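Local coordinates for putative uncharacterized protein Ta1305 (Thermoplasma acidophilum, PDB 4RKS) that phosphorylates (R)-mevalonate with ATP to give mevalonate 3-phosphate, a step of the alternative mevalonate pathway of extreme acidophiles, at residues 194-199 against 309-314; 245-250 against 286-291; 55-60 against 326-331; 167-172 against 182-187. One frame throughout, in Å; residues are numbered along the deposited sequence.

Interaction 1. Residues 194-199 against 309-314; sequences SIVAFA and DRLFSI
Val196 of strand 194-199 meets Leu311 and Phe312, which sit on the last turn of helix 309-312. The packed part of the contact is mostly apolar. CG2 of Val196 lies 3.8 Å from CD2 of Leu311, and the two side chains pass each other running opposite ways. Two residues along the same strand, the ring of Phe198 reaches the end of the helix. Its CE2 is 3.9 Å from CD1 of Ile314. CZ of Phe198 approaches Leu311 O at 4.2 Å, with this carbonyl at the ring edge, near its plane.

The other side is looser. CG1 of Val196, anti to its own backbone N (chi1 -177°), meets CD1 of Phe312 at 4.1 Å. These two side chains cross at about a right angle, and Phe312 is partly exposed. Ser313, the first residue to leave helical geometry, is exposed and turns back on the helix: its OG donates to Arg310 O at 3.1 Å.

The contact lays a short helix against a strand, away from the annotated sites. Strand 193-199 runs between strands 298-304 and 321-327. Val301 and Lys322 touch Phe198 from these neighbours, while Leu276 and Tyr279 of helix 271-283 touch Phe198 and Ile314, respectively.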
loop_
_atom_site.group_PDB
_atom_site.type_symbol
_atom_site.label_atom_id
_atom_site.label_comp_id
_atom_site.label_asym_id
_atom_site.label_seq_id
_atom_site.Cartn_x
_atom_site.Cartn_y
_atom_site.Cartn_z
ATOM N N SER A 194 7.767 6.082 14.687
ATOM C CA SER A 194 6.643 6.750 14.056
ATOM C C SER A 194 7.065 7.198 12.678
ATOM O O SER A 194 8.249 7.244 12.369
ATOM C CB SER A 194 6.161 7.957 14.878
ATOM O OG SER A 194 5.940 7.609 16.235
ATOM N N ILE A 195 6.085 7.542 11.854
ATOM C CA ILE A 195 6.372 8.138 10.563
ATOM C C ILE A 195 5.677 9.485 10.469
ATOM O O ILE A 195 4.454 9.578 10.634
ATOM C CB ILE A 195 5.928 7.218 9.406
ATOM C CG1 ILE A 195 6.833 5.979 9.357
ATOM C CG2 ILE A 195 5.980 7.957 8.068
ATOM C CD1 ILE A 195 6.403 4.928 8.353
ATOM N N VAL A 196 6.446 10.543 10.239
ATOM C CA VAL A 196 5.820 11.830 9.957
ATOM C C VAL A 196 5.691 12.020 8.444
ATOM O O VAL A 196 6.685 12.075 7.722
ATOM C CB VAL A 196 6.600 13.013 10.575
ATOM C CG1 VAL A 196 5.850 14.332 10.318
ATOM C CG2 VAL A 196 6.787 12.789 12.059
ATOM N N ALA A 197 4.456 12.119 7.969
ATOM C CA ALA A 197 4.220 12.295 6.539
ATOM C C ALA A 197 4.088 13.778 6.180
ATOM O O ALA A 197 3.281 14.510 6.762
ATOM C CB ALA A 197 2.971 11.523 6.104
ATOM N N PHE A 198 4.890 14.212 5.217
ATOM C CA PHE A 198 4.801 15.566 4.708
ATOM C C PHE A 198 4.152 15.545 3.340
ATOM O O PHE A 198 4.759 15.086 2.365
ATOM C CB PHE A 198 6.187 16.207 4.639
ATOM C CG PHE A 198 6.842 16.372 5.989
ATOM C CD1 PHE A 198 7.541 15.329 6.568
ATOM C CD2 PHE A 198 6.751 17.575 6.675
ATOM C CE1 PHE A 198 8.145 15.480 7.802
ATOM C CE2 PHE A 198 7.346 17.730 7.915
ATOM C CZ PHE A 198 8.047 16.684 8.477
ATOM N N ALA A 199 2.920 16.055 3.274
ATOM C CA ALA A 199 2.131 16.046 2.042
ATOM C C ALA A 199 2.240 17.366 1.262
ATOM O O ALA A 199 1.848 18.414 1.761
ATOM C CB ALA A 199 0.674 15.744 2.370
ATOM N N ASP A 309 7.360 14.067 17.989
ATOM C CA ASP A 309 6.689 15.361 18.158
ATOM C C ASP A 309 7.601 16.494 17.744
ATOM O O ASP A 309 7.152 17.480 17.153
ATOM C CB ASP A 309 6.213 15.564 19.596
ATOM C CG ASP A 309 4.934 14.797 19.891
ATOM O OD1 ASP A 309 4.058 14.741 19.003
ATOM O OD2 ASP A 309 4.810 14.239 21.000
ATOM N N ARG A 310 8.888 16.346 18.040
ATOM C CA ARG A 310 9.882 17.321 17.606
ATOM C C ARG A 310 9.904 17.491 16.085
ATOM O O ARG A 310 9.839 18.611 15.571
ATOM C CB ARG A 310 11.256 16.904 18.094
ATOM C CG ARG A 310 12.377 17.758 17.577
ATOM C CD ARG A 310 13.587 17.553 18.465
ATOM N NE ARG A 310 14.776 18.197 17.927
ATOM C CZ ARG A 310 15.997 18.021 18.417
ATOM N NH1 ARG A 310 16.184 17.203 19.449
ATOM N NH2 ARG A 310 17.031 18.650 17.867
ATOM N N LEU A 311 9.998 16.370 15.370
ATOM C CA LEU A 311 9.973 16.397 13.907
ATOM C C LEU A 311 8.665 16.989 13.372
ATOM O O LEU A 311 8.666 17.842 12.487
ATOM C CB LEU A 311 10.172 14.993 13.342
ATOM C CG LEU A 311 10.194 14.917 11.818
ATOM C CD1 LEU A 311 11.265 15.844 11.228
ATOM C CD2 LEU A 311 10.435 13.476 11.406
ATOM N N PHE A 312 7.555 16.539 13.937
ATOM C CA PHE A 312 6.235 16.989 13.527
ATOM C C PHE A 312 6.076 18.500 13.724
ATOM O O PHE A 312 5.315 19.156 13.013
ATOM C CB PHE A 312 5.167 16.219 14.312
ATOM C CG PHE A 312 3.748 16.561 13.932
ATOM C CD1 PHE A 312 3.110 15.891 12.893
ATOM C CD2 PHE A 312 3.047 17.540 14.623
ATOM C CE1 PHE A 312 1.801 16.199 12.544
ATOM C CE2 PHE A 312 1.736 17.857 14.280
ATOM C CZ PHE A 312 1.108 17.186 13.240
ATOM N N SER A 313 6.807 19.061 14.676
ATOM C CA SER A 313 6.589 20.460 15.016
ATOM C C SER A 313 7.531 21.427 14.285
ATOM O O SER A 313 7.521 22.619 14.587
ATOM C CB SER A 313 6.702 20.652 16.533
ATOM O OG SER A 313 8.059 20.704 16.932
ATOM N N ILE A 314 8.325 20.940 13.325
ATOM C CA ILE A 314 9.230 21.836 12.598
ATOM C C ILE A 314 8.427 22.897 11.852
ATOM O O ILE A 314 7.269 22.673 11.484
ATOM C CB ILE A 314 10.154 21.103 11.582
ATOM C CG1 ILE A 314 9.350 20.451 10.453
ATOM C CG2 ILE A 314 11.065 20.094 12.283
ATOM C CD1 ILE A 314 10.216 19.954 9.305
#

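Interaction 2. Residues 245-250 against 286-291; sequences GIFDLA and DYWNAY
Phe247 and Asp248 of helix 243-262 pack on Trp288, just ahead of strand 289-292, and on Ala290 within it. This is a helix laid on a sheet within the C-terminal domain of this GHMP kinase family member. The short helix and strand axes approach to 7.1 Å, with their directions 40° apart.

The apolar contacts come first. CB of Phe247 sits at the edge of the Trp288 ring, near its plane, 3.7 Å from CH2 of Trp288. The side chains of Phe247 and Trp288 cross at about a right angle. The methyl of Ala290 points at the helix and fits against its backbone, with CB of Ala290 3.7 Å from Phe247 O. Trp288 and Phe247 also touch Ala302 of strand 298-304, which continues this apolar layer.

One charged group serves the polar side. Asp248 CG lies anti to its carbonyl carbon (chi1 -72°), and from there the carboxylate reaches the indole, its plane turned well away from that of the ring. A water also donates to OD1 of Asp248, at 2.8 Å. OD1 therefore takes two donors, one from the indole and one from the water. Lys244 makes a cation-pi contact with the ring, and Asp248 meets its N-H edge; together these charges may polarise the indole. NE1 of Trp288 donates to OD1 of Asp248, 3.0 Å away, with an angle of 150° at the hydrogen, and meets the oxygen on its syn side.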
loop_
_atom_site.group_PDB
_atom_site.type_symbol
_atom_site.label_atom_id
_atom_site.label_comp_id
_atom_site.label_asym_id
_atom_site.label_seq_id
_atom_site.Cartn_x
_atom_site.Cartn_y
_atom_site.Cartn_z
ATOM N N GLY A 245 17.894 -0.217 10.310
ATOM C CA GLY A 245 18.513 -0.745 9.106
ATOM C C GLY A 245 17.501 -0.866 7.982
ATOM O O GLY A 245 17.777 -0.541 6.827
ATOM N N ILE A 246 16.310 -1.326 8.327
ATOM C CA ILE A 246 15.255 -1.486 7.344
ATOM C C ILE A 246 14.901 -0.130 6.733
ATOM O O ILE A 246 14.791 -0.012 5.511
ATOM C CB ILE A 246 14.017 -2.176 7.982
ATOM C CG1 ILE A 246 14.325 -3.664 8.215
ATOM C CG2 ILE A 246 12.788 -2.065 7.095
ATOM C CD1 ILE A 246 13.357 -4.350 9.205
ATOM N N PHE A 247 14.774 0.905 7.564
ATOM C CA PHE A 247 14.357 2.207 7.038
ATOM C C PHE A 247 15.500 2.916 6.320
ATOM O O PHE A 247 15.276 3.534 5.275
ATOM C CB PHE A 247 13.798 3.099 8.139
ATOM C CG PHE A 247 12.357 2.798 8.494
ATOM C CD1 PHE A 247 11.357 2.937 7.548
ATOM C CD2 PHE A 247 12.007 2.405 9.783
ATOM C CE1 PHE A 247 10.035 2.675 7.869
ATOM C CE2 PHE A 247 10.669 2.139 10.111
ATOM C CZ PHE A 247 9.693 2.279 9.150
ATOM N N ASP A 248 16.718 2.806 6.851
ATOM C CA ASP A 248 17.908 3.261 6.120
ATOM C C ASP A 248 17.945 2.695 4.701
ATOM O O ASP A 248 18.236 3.411 3.746
ATOM C CB ASP A 248 19.196 2.844 6.828
ATOM C CG ASP A 248 19.459 3.620 8.100
ATOM O OD1 ASP A 248 18.783 4.639 8.357
ATOM O OD2 ASP A 248 20.368 3.197 8.845
ATOM N N LEU A 249 17.669 1.397 4.571
ATOM C CA LEU A 249 17.676 0.745 3.265
ATOM C C LEU A 249 16.521 1.239 2.380
ATOM O O LEU A 249 16.701 1.425 1.177
ATOM C CB LEU A 249 17.616 -0.774 3.432
ATOM C CG LEU A 249 17.702 -1.691 2.206
ATOM C CD1 LEU A 249 18.205 -3.050 2.611
ATOM C CD2 LEU A 249 16.330 -1.868 1.568
ATOM N N ALA A 250 15.351 1.440 2.976
ATOM C CA ALA A 250 14.208 1.992 2.266
ATOM C C ALA A 250 14.555 3.345 1.641
ATOM O O ALA A 250 14.132 3.631 0.526
ATOM C CB ALA A 250 13.024 2.133 3.191
ATOM N N ASP A 286 21.867 15.114 14.129
ATOM C CA ASP A 286 21.394 15.413 15.479
ATOM C C ASP A 286 20.607 14.231 16.076
ATOM O O ASP A 286 20.910 13.758 17.177
ATOM C CB ASP A 286 20.544 16.696 15.446
ATOM C CG ASP A 286 20.012 17.103 16.816
ATOM O OD1 ASP A 286 20.510 16.600 17.837
ATOM O OD2 ASP A 286 19.089 17.939 16.863
ATOM N N TYR A 287 19.593 13.758 15.354
ATOM C CA TYR A 287 18.902 12.540 15.746
ATOM C C TYR A 287 18.536 11.726 14.507
ATOM O O TYR A 287 18.445 12.267 13.412
ATOM C CB TYR A 287 17.666 12.853 16.591
ATOM C CG TYR A 287 16.600 13.729 15.953
ATOM C CD1 TYR A 287 16.673 15.118 16.027
ATOM C CD2 TYR A 287 15.495 13.162 15.314
ATOM C CE1 TYR A 287 15.687 15.918 15.463
ATOM C CE2 TYR A 287 14.508 13.951 14.749
ATOM C CZ TYR A 287 14.609 15.328 14.823
ATOM O OH TYR A 287 13.622 16.110 14.259
ATOM N N TRP A 288 18.346 10.423 14.679
ATOM C CA TRP A 288 18.127 9.542 13.537
ATOM C C TRP A 288 16.824 9.834 12.798
ATOM O O TRP A 288 15.769 10.061 13.404
ATOM C CB TRP A 288 18.137 8.078 13.972
ATOM C CG TRP A 288 17.903 7.120 12.825
ATOM C CD1 TRP A 288 18.845 6.618 11.962
ATOM C CD2 TRP A 288 16.647 6.562 12.415
ATOM N NE1 TRP A 288 18.244 5.775 11.039
ATOM C CE2 TRP A 288 16.899 5.727 11.299
ATOM C CE3 TRP A 288 15.331 6.685 12.882
ATOM C CZ2 TRP A 288 15.886 5.015 10.659
ATOM C CZ3 TRP A 288 14.328 5.983 12.238
ATOM C CH2 TRP A 288 14.610 5.164 11.133
ATOM N N ASN A 289 16.910 9.837 11.480
ATOM C CA ASN A 289 15.727 9.724 10.642
ATOM C C ASN A 289 16.113 9.050 9.343
ATOM O O ASN A 289 17.300 8.920 9.033
ATOM C CB ASN A 289 15.088 11.082 10.364
ATOM C CG ASN A 289 15.871 11.905 9.358
ATOM O OD1 ASN A 289 15.845 11.638 8.152
ATOM N ND2 ASN A 289 16.576 12.916 9.852
ATOM N N ALA A 290 15.094 8.628 8.600
ATOM C CA ALA A 290 15.237 8.123 7.235
ATOM C C ALA A 290 13.938 8.433 6.513
ATOM O O ALA A 290 12.867 8.377 7.131
ATOM C CB ALA A 290 15.523 6.629 7.223
ATOM N N TYR A 291 14.008 8.753 5.222
ATOM C CA TYR A 291 12.788 9.099 4.491
ATOM C C TYR A 291 12.499 8.149 3.330
ATOM O O TYR A 291 13.394 7.496 2.821
ATOM C CB TYR A 291 12.863 10.533 3.953
ATOM C CG TYR A 291 13.702 10.654 2.708
ATOM C CD1 TYR A 291 15.071 10.878 2.795
ATOM C CD2 TYR A 291 13.133 10.548 1.447
ATOM C CE1 TYR A 291 15.845 10.981 1.665
ATOM C CE2 TYR A 291 13.901 10.649 0.311
ATOM C CZ TYR A 291 15.253 10.863 0.424
ATOM O OH TYR A 291 16.019 10.969 -0.708
HETATM O O HOH W 1 19.134 7.446 8.411
#

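Interaction 3. Residues 55-60 against 326-331; sequences GIAYSD and RIVGGA
Ser59 and Arg326 face each other as a hydrogen-bonded antiparallel pair. Ser59 N donates to Arg326 O at 3.0 Å. Arg326 N returns a bond of 2.9 Å to Ser59 O. Next to them Tyr58 and Ile327 form a non-hydrogen-bonded pair whose side chains diverge. A third backbone bond joins Val328 N to Ala57 O at 3.0 Å. Its donor stands 47° above the carbonyl plane, where segment 326-331 turns away.

Side chains fill in around this ladder. With CG1 of Val328 anti to the carbonyl carbon (chi1 -60°), CG2 falls between N and C and lies 3.6 Å from Tyr58 C. CG1 of Val328 lies 3.9 Å from CB of Ser59. Beyond the ladder, Ile56 and Ile327 cross at about a right angle, and CD1 of Ile56 presses on CD1 of Ile327 at 3.4 Å, a tight fit. At the exposed end CG of Arg326 lies 3.6 Å from Asp60 O.

The next shell holds these groups. Ile195 touches both isoleucines. Ser59 OG bonds Ile65 O, and Asp60 OD2 bonds Ser64 OG. Ala57 and Val328 each share a backbone bond with Gly168. The Ala57 side chain is about 6 Å from that of substrate-binding Arg163.

All three hydrogen bonds across the contact are backbone to backbone. They join two interior strands, tying late strand 321-327 to one of the N-terminal domain, with side chains adding apolar contact.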
loop_
_atom_site.group_PDB
_atom_site.type_symbol
_atom_site.label_atom_id
_atom_site.label_comp_id
_atom_site.label_asym_id
_atom_site.label_seq_id
_atom_site.Cartn_x
_atom_site.Cartn_y
_atom_site.Cartn_z
ATOM N N GLY A 55 6.682 -3.661 1.735
ATOM C CA GLY A 55 5.907 -2.528 2.198
ATOM C C GLY A 55 5.409 -2.634 3.623
ATOM O O GLY A 55 5.534 -3.680 4.265
ATOM N N ILE A 56 4.831 -1.537 4.107
ATOM C CA ILE A 56 4.197 -1.486 5.430
ATOM C C ILE A 56 2.768 -0.979 5.299
ATOM O O ILE A 56 2.489 -0.161 4.424
ATOM C CB ILE A 56 4.923 -0.523 6.395
ATOM C CG1 ILE A 56 5.254 0.774 5.653
ATOM C CG2 ILE A 56 6.141 -1.154 7.006
ATOM C CD1 ILE A 56 5.896 1.848 6.524
ATOM N N ALA A 57 1.872 -1.446 6.164
ATOM C CA ALA A 57 0.563 -0.812 6.319
ATOM C C ALA A 57 0.657 0.267 7.400
ATOM O O ALA A 57 1.355 0.087 8.396
ATOM C CB ALA A 57 -0.497 -1.831 6.672
ATOM N N TYR A 58 -0.027 1.392 7.201
ATOM C CA TYR A 58 -0.001 2.467 8.196
ATOM C C TYR A 58 -1.405 2.985 8.498
ATOM O O TYR A 58 -2.349 2.730 7.742
ATOM C CB TYR A 58 0.876 3.625 7.715
ATOM C CG TYR A 58 0.248 4.464 6.600
ATOM C CD1 TYR A 58 0.415 4.118 5.263
ATOM C CD2 TYR A 58 -0.500 5.607 6.891
ATOM C CE1 TYR A 58 -0.134 4.877 4.249
ATOM C CE2 TYR A 58 -1.074 6.371 5.879
ATOM C CZ TYR A 58 -0.883 5.998 4.557
ATOM O OH TYR A 58 -1.437 6.734 3.534
ATOM N N SER A 59 -1.534 3.711 9.609
ATOM C CA SER A 59 -2.706 4.549 9.847
ATOM C C SER A 59 -2.209 5.713 10.694
ATOM O O SER A 59 -1.008 5.955 10.729
ATOM C CB SER A 59 -3.828 3.783 10.548
ATOM O OG SER A 59 -5.066 4.478 10.465
ATOM N N ASP A 60 -3.110 6.422 11.377
ATOM C CA ASP A 60 -2.674 7.322 12.454
ATOM C C ASP A 60 -2.816 6.569 13.778
ATOM O O ASP A 60 -3.151 5.387 13.770
ATOM C CB ASP A 60 -3.459 8.633 12.443
ATOM C CG ASP A 60 -4.964 8.424 12.535
ATOM O OD1 ASP A 60 -5.414 7.329 12.959
ATOM O OD2 ASP A 60 -5.699 9.369 12.190
ATOM N N ARG A 326 1.607 5.633 12.031
ATOM C CA ARG A 326 2.216 4.486 12.685
ATOM C C ARG A 326 1.951 3.198 11.899
ATOM O O ARG A 326 1.003 3.124 11.116
ATOM C CB ARG A 326 1.701 4.343 14.118
ATOM C CG ARG A 326 0.215 4.116 14.237
ATOM C CD ARG A 326 -0.138 3.527 15.599
ATOM N NE ARG A 326 0.473 4.265 16.704
ATOM C CZ ARG A 326 0.187 4.058 17.987
ATOM N NH1 ARG A 326 -0.705 3.137 18.332
ATOM N NH2 ARG A 326 0.790 4.778 18.926
ATOM N N ILE A 327 2.786 2.189 12.118
ATOM C CA ILE A 327 2.628 0.895 11.436
ATOM C C ILE A 327 1.457 0.132 12.046
ATOM O O ILE A 327 1.382 0.024 13.255
ATOM C CB ILE A 327 3.893 0.024 11.545
ATOM C CG1 ILE A 327 5.123 0.760 11.005
ATOM C CG2 ILE A 327 3.685 -1.341 10.872
ATOM C CD1 ILE A 327 4.869 1.544 9.780
ATOM N N VAL A 328 0.546 -0.394 11.227
ATOM C CA VAL A 328 -0.586 -1.150 11.765
ATOM C C VAL A 328 -0.722 -2.539 11.106
ATOM O O VAL A 328 0.133 -2.939 10.295
ATOM C CB VAL A 328 -1.910 -0.361 11.624
ATOM C CG1 VAL A 328 -1.819 0.978 12.387
ATOM C CG2 VAL A 328 -2.258 -0.113 10.152
ATOM N N GLY A 329 -1.788 -3.264 11.463
ATOM C CA GLY A 329 -1.985 -4.655 11.050
ATOM C C GLY A 329 -2.789 -4.822 9.761
ATOM O O GLY A 329 -2.994 -3.856 9.021
ATOM N N GLY A 330 -3.265 -6.045 9.505
ATOM C CA GLY A 330 -3.926 -6.374 8.242
ATOM C C GLY A 330 -5.430 -6.115 8.206
ATOM O O GLY A 330 -6.003 -5.630 9.175
ATOM N N ALA A 331 -6.062 -6.414 7.070
ATOM C CA ALA A 331 -7.491 -6.160 6.869
ATOM C C ALA A 331 -8.333 -7.012 7.806
ATOM O O ALA A 331 -7.902 -8.092 8.217
ATOM C CB ALA A 331 -7.868 -6.441 5.416
#

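Interaction 4. Residues 167-172 against 182-187; sequences GGLTIT and EKILDP
Leu169 faces two residues, Ile184 and Leu185, across the hairpin of strands 169-174 and 179-185. This is a classic beta bulge. Leu169 O accepts from Ile184 N at 2.9 Å and, weakly, from Leu185 N at 3.4 Å.

The bulge sets how the side chains lie. Leu169 and Leu185 lie side by side and point the same way, with CD2 of Leu169 4.1 Å from CD1 of Leu185. Ile184 reaches across the strand instead. It meets Ile171 at an oblique angle, CG1 of Ile184 resting 3.8 Å from CG1 of Ile171. Its CG1 is anti to its own carbonyl carbon (chi1 -60°), which turns that branch to Ile171. Ile234, Ala231 and Ala238 of helix 220-238 and Ile246 of helix 243-262 lie against this apolar face.

Thr170 and Lys183 pair on the opposite face, without backbone bonds between them. Thr170 also touches Arg163, a residue that binds substrate, so Thr170 lies in the second shell and probably helps position Arg163. Beyond the bulge Glu182 pairs with Ile171, and its OE2 forms a salt bridge to Lys235.

At the other end Gly168 has positive phi and passes close to the turn after the strand. Its CA is 3.6 Å from Leu185 O. On the turn itself, CA of Gly168 lies 3.9 Å from CD of Pro187.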
loop_
_atom_site.group_PDB
_atom_site.type_symbol
_atom_site.label_atom_id
_atom_site.label_comp_id
_atom_site.label_asym_id
_atom_site.label_seq_id
_atom_site.Cartn_x
_atom_site.Cartn_y
_atom_site.Cartn_z
ATOM N N GLY A 167 -0.709 -6.997 6.585
ATOM C CA GLY A 167 -0.390 -5.999 7.590
ATOM C C GLY A 167 1.071 -5.967 7.977
ATOM O O GLY A 167 1.871 -6.755 7.487
ATOM N N GLY A 168 1.429 -5.056 8.877
ATOM C CA GLY A 168 2.816 -4.933 9.293
ATOM C C GLY A 168 3.792 -4.713 8.149
ATOM O O GLY A 168 3.485 -4.035 7.156
ATOM N N LEU A 169 4.990 -5.267 8.294
ATOM C CA LEU A 169 5.980 -5.229 7.231
ATOM C C LEU A 169 5.881 -6.519 6.442
ATOM O O LEU A 169 5.914 -7.595 7.025
ATOM C CB LEU A 169 7.393 -5.072 7.786
ATOM C CG LEU A 169 8.562 -5.216 6.817
ATOM C CD1 LEU A 169 8.524 -4.105 5.777
ATOM C CD2 LEU A 169 9.906 -5.217 7.589
ATOM N N THR A 170 5.748 -6.398 5.125
ATOM C CA THR A 170 5.651 -7.564 4.264
ATOM C C THR A 170 6.663 -7.476 3.141
ATOM O O THR A 170 7.178 -6.389 2.829
ATOM C CB THR A 170 4.249 -7.709 3.642
ATOM O OG1 THR A 170 3.930 -6.510 2.925
ATOM C CG2 THR A 170 3.192 -7.996 4.724
ATOM N N ILE A 171 6.961 -8.635 2.567
ATOM C CA ILE A 171 7.682 -8.733 1.319
ATOM C C ILE A 171 6.786 -9.472 0.339
ATOM O O ILE A 171 6.177 -10.477 0.690
ATOM C CB ILE A 171 9.025 -9.483 1.468
ATOM C CG1 ILE A 171 10.047 -8.637 2.223
ATOM C CG2 ILE A 171 9.571 -9.902 0.099
ATOM C CD1 ILE A 171 11.250 -9.424 2.631
ATOM N N THR A 172 6.679 -8.967 -0.883
ATOM C CA THR A 172 5.945 -9.688 -1.903
ATOM C C THR A 172 6.938 -10.131 -2.960
ATOM O O THR A 172 7.379 -9.320 -3.778
ATOM C CB THR A 172 4.836 -8.845 -2.513
ATOM O OG1 THR A 172 3.901 -8.511 -1.486
ATOM C CG2 THR A 172 4.105 -9.621 -3.629
ATOM N N GLU A 182 4.631 -12.351 2.103
ATOM C CA GLU A 182 5.018 -12.953 3.371
ATOM C C GLU A 182 5.094 -11.881 4.469
ATOM O O GLU A 182 5.649 -10.803 4.244
ATOM C CB GLU A 182 6.379 -13.665 3.208
ATOM C CG GLU A 182 7.092 -14.014 4.507
ATOM C CD GLU A 182 8.492 -14.618 4.307
ATOM O OE1 GLU A 182 9.099 -14.471 3.215
ATOM O OE2 GLU A 182 8.990 -15.235 5.271
ATOM N N LYS A 183 4.554 -12.184 5.650
ATOM C CA LYS A 183 4.663 -11.291 6.801
ATOM C C LYS A 183 6.040 -11.417 7.424
ATOM O O LYS A 183 6.454 -12.515 7.783
ATOM C CB LYS A 183 3.595 -11.613 7.843
ATOM C CG LYS A 183 2.196 -11.281 7.394
ATOM C CD LYS A 183 1.187 -12.299 7.914
ATOM C CE LYS A 183 0.993 -12.164 9.409
ATOM N NZ LYS A 183 -0.145 -12.997 9.883
ATOM N N ILE A 184 6.728 -10.289 7.580
ATOM C CA ILE A 184 8.122 -10.290 8.021
ATOM C C ILE A 184 8.283 -9.783 9.453
ATOM O O ILE A 184 9.069 -10.332 10.227
ATOM C CB ILE A 184 8.989 -9.427 7.060
ATOM C CG1 ILE A 184 8.918 -9.983 5.635
ATOM C CG2 ILE A 184 10.406 -9.392 7.507
ATOM C CD1 ILE A 184 9.457 -11.401 5.496
ATOM N N LEU A 185 7.529 -8.737 9.800
ATOM C CA LEU A 185 7.468 -8.217 11.166
ATOM C C LEU A 185 6.046 -7.731 11.482
ATOM O O LEU A 185 5.344 -7.200 10.603
ATOM C CB LEU A 185 8.462 -7.065 11.376
ATOM C CG LEU A 185 9.970 -7.329 11.479
ATOM C CD1 LEU A 185 10.718 -5.979 11.518
ATOM C CD2 LEU A 185 10.305 -8.178 12.716
ATOM N N ASP A 186 5.633 -7.930 12.728
ATOM C CA ASP A 186 4.350 -7.432 13.237
ATOM C C ASP A 186 4.405 -5.911 13.423
ATOM O O ASP A 186 5.483 -5.346 13.598
ATOM C CB ASP A 186 4.005 -8.097 14.585
ATOM C CG ASP A 186 3.826 -9.611 14.484
ATOM O OD1 ASP A 186 3.407 -10.106 13.412
ATOM O OD2 ASP A 186 4.078 -10.307 15.498
ATOM N N PRO A 187 3.241 -5.248 13.417
ATOM C CA PRO A 187 3.175 -3.822 13.772
ATOM C C PRO A 187 3.816 -3.526 15.137
ATOM O O PRO A 187 4.394 -2.457 15.312
ATOM C CB PRO A 187 1.661 -3.520 13.791
ATOM C CG PRO A 187 0.953 -4.837 13.535
ATOM C CD PRO A 187 1.943 -5.785 12.963
#

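Interactions 3 and 4 lie nearer the chain centre and are strand pairs held by backbone bonds. Their elements adjoin: strands 53-59 and 169-174 are neighbours, joined by Gly55 with Thr170, and Gly168 also bonds Val328. Both are partly buried. Interactions 1 and 2 are buried contacts farther out, each of a helix with a strand, and they rest on side chains. Interaction 1 is apolar, whereas interaction 2 adds an indole-carboxylate bond. Packing of Leu311 on Tyr287 joins them. Ile195 links interactions 1, 2 and 3 through its packing on Phe247, Ile56 and Ile327. Ile246 does the same for interactions 2 and 4, against Leu169 and Leu185.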